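Local coordinates for osmotically inducible lipoprotein OsmE (PDB 4DM5) that is of uncharacterised function but, as a lipoprotein of the BamE family, is probably anchored to a membrane and linked to osmotic stress, at residues A[18-21]-A[22-26]. Sequence-based numbering, arbitrary orientation.
Sequences EPLV and KDVEK
The D23 carboxylate is the flat group here, and P19 lies on one face of it, off-centre toward OD2: OD2 of D23 is 3.7 Å from CA of P19. P19 opens the short helical turn 19-22 of the BamE-family domain; K22 closes it and D23 follows. The other carboxylate oxygen of D23, OD1, forms a salt bridge with NZ of K22 at 3.5 Å, the amine lying close to the carboxylate plane. The K22 chain folds back (chi3 75°), which brings NZ to the D23 side. E18 is the N-cap of the turn. The carbonyl of E18 takes two backbone donors, N of V21 and N of K22, the latter at 2.8 Å and nearly straight at 165°. One residue on, N of D23 hydrogen-bonds to O of P19 at 2.8 Å, more bent. The chain then leaves the turn and runs extended toward helix 30-37. L20 is buried against Y56, L58 and F67 of the sheet, while P19, D23 and V24 touch I36. The turn therefore sits between sheet and helix. L20 and V24 run alongside each other, with CD2 of L20 4.0 Å from CG2 of V24. That same CG2 rests 3.5 Å from O of L20.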
# COMPACT_ATOMS: atom_id res chain seq x y z
N GLU A 18 2.71 11.32 -5.75
CA GLU A 18 2.48 10.97 -4.29
C GLU A 18 3.67 10.14 -3.82
O GLU A 18 4.05 9.21 -4.47
CB GLU A 18 1.26 10.13 -4.15
CG GLU A 18 0.01 10.89 -4.26
CD GLU A 18 -0.12 11.87 -3.07
OE1 GLU A 18 0.07 11.51 -1.85
OE2 GLU A 18 -0.38 13.02 -3.33
N PRO A 19 4.24 10.48 -2.64
CA PRO A 19 5.39 9.71 -2.15
C PRO A 19 5.17 8.19 -2.06
O PRO A 19 6.09 7.42 -2.43
CB PRO A 19 5.67 10.27 -0.73
CG PRO A 19 5.17 11.68 -0.88
CD PRO A 19 3.93 11.64 -1.81
N LEU A 20 3.95 7.76 -1.65
CA LEU A 20 3.70 6.34 -1.62
C LEU A 20 3.81 5.64 -2.97
O LEU A 20 4.13 4.44 -3.08
CB LEU A 20 2.34 6.04 -1.05
CG LEU A 20 2.42 6.20 0.49
CD1 LEU A 20 0.95 6.35 0.96
CD2 LEU A 20 3.16 5.04 1.26
N VAL A 21 3.50 6.40 -4.01
CA VAL A 21 3.48 5.89 -5.39
C VAL A 21 4.86 6.09 -5.97
O VAL A 21 5.37 5.15 -6.63
CB VAL A 21 2.47 6.70 -6.20
CG1 VAL A 21 2.50 6.27 -7.69
CG2 VAL A 21 1.12 6.44 -5.63
N LYS A 22 5.48 7.25 -5.83
CA LYS A 22 6.68 7.52 -6.52
C LYS A 22 7.92 6.89 -5.85
O LYS A 22 8.91 6.50 -6.56
CB LYS A 22 6.84 9.03 -6.56
CG LYS A 22 7.99 9.43 -7.51
CD LYS A 22 7.85 10.91 -7.70
CE LYS A 22 8.34 11.62 -6.47
NZ LYS A 22 9.80 11.94 -6.59
N ASP A 23 7.87 6.78 -4.50
CA ASP A 23 9.16 6.52 -3.83
C ASP A 23 9.25 5.17 -3.14
O ASP A 23 10.38 4.79 -2.71
CB ASP A 23 9.40 7.54 -2.75
CG ASP A 23 9.50 8.94 -3.34
OD1 ASP A 23 10.04 9.13 -4.47
OD2 ASP A 23 9.05 9.85 -2.60
N VAL A 24 8.14 4.46 -2.96
CA VAL A 24 8.20 3.15 -2.28
C VAL A 24 8.71 2.11 -3.22
O VAL A 24 8.13 1.96 -4.33
CB VAL A 24 6.83 2.76 -1.70
CG1 VAL A 24 6.76 1.28 -1.23
CG2 VAL A 24 6.46 3.69 -0.57
N GLU A 25 9.71 1.33 -2.85
CA GLU A 25 10.34 0.37 -3.74
C GLU A 25 10.26 -1.05 -3.15
O GLU A 25 10.21 -1.25 -1.93
CB GLU A 25 11.91 0.59 -3.91
CG GLU A 25 12.27 1.64 -4.99
CD GLU A 25 12.10 1.17 -6.47
OE1 GLU A 25 12.24 -0.04 -6.88
OE2 GLU A 25 11.75 2.09 -7.30
N LYS A 26 10.25 -2.13 -4.00
CA LYS A 26 10.38 -3.49 -3.57
C LYS A 26 11.61 -3.66 -2.66
O LYS A 26 12.65 -3.10 -2.96
CB LYS A 26 10.48 -4.37 -4.85
CG LYS A 26 10.50 -5.83 -4.54
CD LYS A 26 10.48 -6.66 -5.87
CE LYS A 26 10.19 -8.14 -5.68
NZ LYS A 26 9.39 -8.46 -4.46